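Local coordinates for protein regulator of nonsense transcripts 2 (Homo sapiens, PDB 4CEM) that acts in nonsense-mediated mRNA decay as the factor UPF2, here as its first MIF4G domain, an all-helical unit whose own role is probably that of a scaffold, at residues T248-L251 / K252-R256; Q291-L294 / A295-S299. One frame throughout, in Å; residues are numbered along the deposited sequence.

Contact 1 (T248-L251 / K252-R256); sequences TKHL and KRDHR
The His250 ring meets two flat groups one turn further along the helix. Arg253 brings its guanidinium to the imidazole rim: NH1 lies in the ring plane at the edge, 3.5 Å from ND1, and the two planes are turned 49° apart. His250 CA sits over one face of that guanidinium. The Asp254 carboxylate stands almost upright to the imidazole, at 82°, with OD1 oblique to the ring and OD2 3.3 Å from His250 CE1. Arg253 NH1 also forms a salt bridge with Asp254 OD1 at 3.2 Å. His250 reaches both because its CG is anti to the backbone N (chi1 -175°), which swings the imidazole to the carbonyl side of its residue. His186 meets this ring, the planes close to parallel. On another side of the helix, Thr248 CG2 touches Lys252 NZ at 3.5 Å, and Pro309 lies against both side chains. Lys252 N donates to Thr248 O and Arg253 N to Lys249 O, each at 3.0 Å. This i to i+4 pattern is that of an alpha-helix, here a turn of helix 230-259 whose Leu251 packs on helix 283-303 while His250, Arg253 and Asp254 form a polar cluster, in the all-helical MIF4G domain.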
ATOM      1  N   THR A 248     -18.643   5.249   5.782  1.00 68.05           N
ATOM      2  CA  THR A 248     -20.042   5.094   5.396  1.00 68.88           C
ATOM      3  C   THR A 248     -20.915   6.124   6.112  1.00 71.52           C
ATOM      4  O   THR A 248     -21.889   6.615   5.541  1.00 72.04           O
ATOM      5  CB  THR A 248     -20.523   3.643   5.617  1.00 70.05           C
ATOM      6  OG1 THR A 248     -20.445   2.942   4.373  1.00 67.02           O
ATOM      7  CG2 THR A 248     -21.956   3.586   6.128  1.00 71.01           C
ATOM      8  N   LYS A 249     -20.553   6.463   7.347  1.00 74.31           N
ATOM      9  CA  LYS A 249     -21.109   7.651   8.006  1.00 77.71           C
ATOM     10  C   LYS A 249     -20.942   8.884   7.116  1.00 79.37           C
ATOM     11  O   LYS A 249     -21.914   9.567   6.802  1.00 83.74           O
ATOM     12  CB  LYS A 249     -20.435   7.910   9.360  1.00 77.38           C
ATOM     13  CG  LYS A 249     -21.247   7.478  10.572  1.00 81.12           C
ATOM     14  CD  LYS A 249     -21.342   5.964  10.714  1.00 82.37           C
ATOM     15  CE  LYS A 249     -21.766   5.570  12.123  1.00 82.31           C
ATOM     16  NZ  LYS A 249     -22.061   4.115  12.247  1.00 83.68           N
ATOM     17  N   HIS A 250     -19.706   9.146   6.704  1.00 81.11           N
ATOM     18  CA  HIS A 250     -19.383  10.307   5.870  1.00 85.47           C
ATOM     19  C   HIS A 250     -20.071  10.256   4.523  1.00 88.64           C
ATOM     20  O   HIS A 250     -20.276  11.297   3.894  1.00 93.36           O
ATOM     21  CB  HIS A 250     -17.859  10.433   5.735  1.00 87.60           C
ATOM     22  CG  HIS A 250     -17.386  11.671   4.988  1.00 90.53           C
ATOM     23  ND1 HIS A 250     -17.954  12.879   5.144  1.00 94.39           N
ATOM     24  CD2 HIS A 250     -16.331  11.847   4.087  1.00 92.82           C
ATOM     25  CE1 HIS A 250     -17.315  13.779   4.365  1.00 95.97           C
ATOM     26  NE2 HIS A 250     -16.323  13.144   3.722  1.00 92.85           N
ATOM     27  N   LEU A 251     -20.452   9.062   4.065  1.00 86.76           N
ATOM     28  CA  LEU A 251     -21.222   8.931   2.823  1.00 85.22           C
ATOM     29  C   LEU A 251     -22.696   9.288   3.028  1.00 84.79           C
ATOM     30  O   LEU A 251     -23.308   9.924   2.163  1.00 81.56           O
ATOM     31  CB  LEU A 251     -21.111   7.512   2.256  1.00 84.30           C
ATOM     32  CG  LEU A 251     -21.728   7.310   0.867  1.00 82.06           C
ATOM     33  CD1 LEU A 251     -20.888   7.996  -0.197  1.00 83.20           C
ATOM     34  CD2 LEU A 251     -21.887   5.832   0.550  1.00 84.97           C
ATOM     35  N   LYS A 252     -23.264   8.857   4.156  1.00 83.76           N
ATOM     36  CA  LYS A 252     -24.661   9.160   4.483  1.00 83.15           C
ATOM     37  C   LYS A 252     -24.840  10.653   4.707  1.00 83.67           C
ATOM     38  O   LYS A 252     -25.649  11.287   4.033  1.00 83.09           O
ATOM     39  CB  LYS A 252     -25.136   8.395   5.726  1.00 82.03           C
ATOM     40  CG  LYS A 252     -25.404   6.915   5.497  1.00 80.86           C
ATOM     41  CD  LYS A 252     -26.298   6.348   6.591  1.00 82.58           C
ATOM     42  CE  LYS A 252     -26.134   4.842   6.756  1.00 81.61           C
ATOM     43  NZ  LYS A 252     -24.954   4.488   7.594  1.00 82.49           N
ATOM     44  N   ARG A 253     -24.081  11.212   5.646  1.00 86.63           N
ATOM     45  CA  ARG A 253     -24.098  12.656   5.880  1.00 86.90           C
ATOM     46  C   ARG A 253     -24.150  13.412   4.554  1.00 85.90           C
ATOM     47  O   ARG A 253     -25.084  14.170   4.302  1.00 89.68           O
ATOM     48  CB  ARG A 253     -22.874  13.114   6.684  1.00 87.88           C
ATOM     49  CG  ARG A 253     -23.111  13.265   8.181  1.00 88.93           C
ATOM     50  CD  ARG A 253     -22.248  14.369   8.785  1.00 93.04           C
ATOM     51  NE  ARG A 253     -20.830  14.003   8.913  1.00 95.88           N
ATOM     52  CZ  ARG A 253     -19.855  14.311   8.049  1.00 98.77           C
ATOM     53  NH1 ARG A 253     -20.097  15.002   6.935  1.00 97.70           N
ATOM     54  NH2 ARG A 253     -18.608  13.916   8.302  1.00102.22           N
ATOM     55  N   ASP A 254     -23.161  13.174   3.701  1.00 83.82           N
ATOM     56  CA  ASP A 254     -23.063  13.883   2.429  1.00 85.07           C
ATOM     57  C   ASP A 254     -24.194  13.556   1.448  1.00 86.54           C
ATOM     58  O   ASP A 254     -24.418  14.313   0.507  1.00 87.86           O
ATOM     59  CB  ASP A 254     -21.703  13.628   1.773  1.00 85.75           C
ATOM     60  CG  ASP A 254     -20.553  14.202   2.579  1.00 87.81           C
ATOM     61  OD1 ASP A 254     -20.683  14.287   3.820  1.00 89.32           O
ATOM     62  OD2 ASP A 254     -19.523  14.574   1.978  1.00 87.83           O
ATOM     63  N   HIS A 255     -24.901  12.446   1.651  1.00 87.41           N
ATOM     64  CA  HIS A 255     -26.106  12.169   0.861  1.00 89.90           C
ATOM     65  C   HIS A 255     -27.224  13.090   1.282  1.00 92.73           C
ATOM     66  O   HIS A 255     -27.804  13.788   0.449  1.00 92.99           O
ATOM     67  CB  HIS A 255     -26.537  10.706   0.981  1.00 87.84           C
ATOM     68  CG  HIS A 255     -27.588  10.292  -0.032  1.00 87.71           C
ATOM     69  ND1 HIS A 255     -27.635  10.445  -1.421  1.00 85.69           N
ATOM     70  CD2 HIS A 255     -28.733   9.674   0.319  1.00 84.82           C
ATOM     71  CE1 HIS A 255     -28.798   9.905  -1.848  1.00 84.30           C
ATOM     72  NE2 HIS A 255     -29.471   9.434  -0.784  1.00 83.58           N
ATOM     73  N   ARG A 256     -27.524  13.107   2.583  1.00 95.93           N
ATOM     74  CA  ARG A 256     -28.530  14.015   3.154  1.00 96.83           C
ATOM     75  C   ARG A 256     -28.286  15.464   2.742  1.00 96.68           C
ATOM     76  O   ARG A 256     -29.154  16.096   2.150  1.00 99.32           O
ATOM     77  CB  ARG A 256     -28.546  13.918   4.688  1.00 97.19           C
ATOM     78  CG  ARG A 256     -29.620  13.003   5.260  1.00 98.14           C
ATOM     79  CD  ARG A 256     -30.872  13.777   5.636  1.00101.55           C
ATOM     80  NE  ARG A 256     -31.709  13.033   6.577  1.00105.89           N
ATOM     81  CZ  ARG A 256     -32.526  13.580   7.482  1.00108.90           C
ATOM     82  NH1 ARG A 256     -32.638  14.902   7.603  1.00110.85           N
ATOM     83  NH2 ARG A 256     -33.238  12.795   8.286  1.00108.47           N
TER

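Contact 2 (Q291-L294 / A295-S299); sequences QKLL and ANSQS
Leu293 and Ser297 meet one turn apart on helix 283-303, an alpha-helix of the MIF4G domain in which a serine hydroxyl folds back on the backbone. From Ser297 CB, 3.2 Å from Leu293 O, the side chain runs to OG, and the hydroxyl donates to that same oxygen at 2.7 Å. OG stands anti to its own carbonyl carbon (chi1 -67°), which aims it down the helix axis at the preceding turn. Leu293 O takes two bonds, from Ser297 N at 3.0 Å and from OG, reaching it from opposite faces of the carbonyl plane. The hydroxyl of this buried residue is satisfied within the helix, while Leu247 of helix 230-259 and Met308 touch the side chain. Replacing Ser297 by an alanine would remove OG, and Leu293 O would probably keep just the bond from the backbone N, with a small gap opened beside Leu247 and Met308. One residue earlier, Asn296 N donates to Lys292 O with an N-H...O angle of 168°, and the carboxamide carbon CG lies 3.2 Å from that oxygen. Gln298 N donates to Leu294 O, and its side chain crosses the leucine at a slant, with OE1 4.2 Å from Leu294 CG.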
ATOM      1  N   GLN A 291     -19.570  12.026  -5.742  1.00 87.79           N
ATOM      2  CA  GLN A 291     -19.417  10.975  -6.747  1.00 86.71           C
ATOM      3  C   GLN A 291     -18.136  10.168  -6.554  1.00 87.51           C
ATOM      4  O   GLN A 291     -18.131   8.951  -6.752  1.00 89.48           O
ATOM      5  CB  GLN A 291     -19.459  11.560  -8.165  1.00 85.81           C
ATOM      6  CG  GLN A 291     -20.862  11.760  -8.713  1.00 85.22           C
ATOM      7  CD  GLN A 291     -21.586  10.447  -8.961  1.00 83.14           C
ATOM      8  OE1 GLN A 291     -22.000   9.766  -8.023  1.00 81.08           O
ATOM      9  NE2 GLN A 291     -21.749  10.091 -10.231  1.00 81.94           N
ATOM     10  N   LYS A 292     -17.062  10.848  -6.162  1.00 86.92           N
ATOM     11  CA  LYS A 292     -15.781  10.195  -5.893  1.00 85.60           C
ATOM     12  C   LYS A 292     -15.785   9.449  -4.555  1.00 81.10           C
ATOM     13  O   LYS A 292     -15.172   8.387  -4.440  1.00 79.88           O
ATOM     14  CB  LYS A 292     -14.642  11.217  -5.943  1.00 88.41           C
ATOM     15  CG  LYS A 292     -14.444  11.792  -7.334  1.00 92.52           C
ATOM     16  CD  LYS A 292     -13.382  12.876  -7.382  1.00 94.11           C
ATOM     17  CE  LYS A 292     -13.187  13.337  -8.817  1.00 96.65           C
ATOM     18  NZ  LYS A 292     -12.555  14.680  -8.919  1.00100.54           N
ATOM     19  N   LEU A 293     -16.474  10.003  -3.556  1.00 74.65           N
ATOM     20  CA  LEU A 293     -16.626   9.344  -2.254  1.00 70.96           C
ATOM     21  C   LEU A 293     -17.505   8.093  -2.369  1.00 70.97           C
ATOM     22  O   LEU A 293     -17.260   7.089  -1.697  1.00 68.58           O
ATOM     23  CB  LEU A 293     -17.229  10.303  -1.226  1.00 68.26           C
ATOM     24  CG  LEU A 293     -17.156   9.826   0.230  1.00 67.40           C
ATOM     25  CD1 LEU A 293     -15.811  10.186   0.845  1.00 64.01           C
ATOM     26  CD2 LEU A 293     -18.302  10.400   1.054  1.00 66.32           C
ATOM     27  N   LEU A 294     -18.536   8.169  -3.209  1.00 70.11           N
ATOM     28  CA  LEU A 294     -19.381   7.012  -3.519  1.00 66.10           C
ATOM     29  C   LEU A 294     -18.563   5.930  -4.229  1.00 65.18           C
ATOM     30  O   LEU A 294     -18.680   4.753  -3.903  1.00 64.77           O
ATOM     31  CB  LEU A 294     -20.563   7.441  -4.396  1.00 63.30           C
ATOM     32  CG  LEU A 294     -21.608   6.392  -4.795  1.00 62.10           C
ATOM     33  CD1 LEU A 294     -22.567   6.103  -3.651  1.00 61.20           C
ATOM     34  CD2 LEU A 294     -22.375   6.860  -6.021  1.00 60.95           C
ATOM     35  N   ALA A 295     -17.734   6.339  -5.192  1.00 62.68           N
ATOM     36  CA  ALA A 295     -16.890   5.405  -5.941  1.00 63.20           C
ATOM     37  C   ALA A 295     -15.913   4.667  -5.022  1.00 63.74           C
ATOM     38  O   ALA A 295     -15.803   3.441  -5.076  1.00 65.77           O
ATOM     39  CB  ALA A 295     -16.135   6.132  -7.043  1.00 60.05           C
ATOM     40  N   ASN A 296     -15.217   5.419  -4.177  1.00 63.44           N
ATOM     41  CA  ASN A 296     -14.288   4.845  -3.203  1.00 63.87           C
ATOM     42  C   ASN A 296     -14.962   3.967  -2.153  1.00 65.06           C
ATOM     43  O   ASN A 296     -14.375   2.990  -1.686  1.00 65.96           O
ATOM     44  CB  ASN A 296     -13.528   5.955  -2.480  1.00 62.58           C
ATOM     45  CG  ASN A 296     -12.609   6.721  -3.395  1.00 62.64           C
ATOM     46  OD1 ASN A 296     -12.285   6.267  -4.488  1.00 66.51           O
ATOM     47  ND2 ASN A 296     -12.181   7.891  -2.951  1.00 62.87           N
ATOM     48  N   SER A 297     -16.184   4.328  -1.769  1.00 64.81           N
ATOM     49  CA  SER A 297     -16.936   3.554  -0.785  1.00 64.62           C
ATOM     50  C   SER A 297     -17.334   2.191  -1.350  1.00 64.23           C
ATOM     51  O   SER A 297     -17.236   1.171  -0.663  1.00 62.18           O
ATOM     52  CB  SER A 297     -18.176   4.328  -0.328  1.00 65.52           C
ATOM     53  OG  SER A 297     -17.811   5.484   0.413  1.00 65.32           O
ATOM     54  N   GLN A 298     -17.782   2.189  -2.602  1.00 65.33           N
ATOM     55  CA  GLN A 298     -18.110   0.957  -3.315  1.00 63.39           C
ATOM     56  C   GLN A 298     -16.868   0.103  -3.484  1.00 60.63           C
ATOM     57  O   GLN A 298     -16.887  -1.108  -3.257  1.00 63.55           O
ATOM     58  CB  GLN A 298     -18.693   1.276  -4.690  1.00 65.41           C
ATOM     59  CG  GLN A 298     -20.050   1.968  -4.663  1.00 67.42           C
ATOM     60  CD  GLN A 298     -20.426   2.566  -6.003  1.00 67.44           C
ATOM     61  OE1 GLN A 298     -19.617   3.222  -6.660  1.00 67.75           O
ATOM     62  NE2 GLN A 298     -21.661   2.340  -6.417  1.00 67.05           N
ATOM     63  N   SER A 299     -15.787   0.762  -3.878  1.00 55.62           N
ATOM     64  CA  SER A 299     -14.520   0.105  -4.111  1.00 52.71           C
ATOM     65  C   SER A 299     -14.035  -0.651  -2.871  1.00 50.41           C
ATOM     66  O   SER A 299     -13.561  -1.779  -2.979  1.00 50.13           O
ATOM     67  CB  SER A 299     -13.488   1.142  -4.550  1.00 52.31           C
ATOM     68  OG  SER A 299     -12.304   0.515  -4.992  1.00 56.40           O
TER

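From the N terminus the chain passes through the helices that precede helix 230-259, where contact 1 spans one turn. It then runs out through a connecting region that includes helix 267-270 and returns in helix 283-303, which carries contact 2. Neither contact closes a loop, since its two segments follow one another directly within a single turn; they lie in series, without nesting or crossing. Their centres lie 11 Å apart, and the two helices pack directly: Leu293 CD2 lies 3.7 Å from Leu251 CA, and Leu251 CD1 approaches Leu294 CA at 3.8 Å. Asn296 and Ser299 reach helix 189-204, and beyond helix 283-303 Leu311 touches His255 of contact 1 and Leu294 of contact 2.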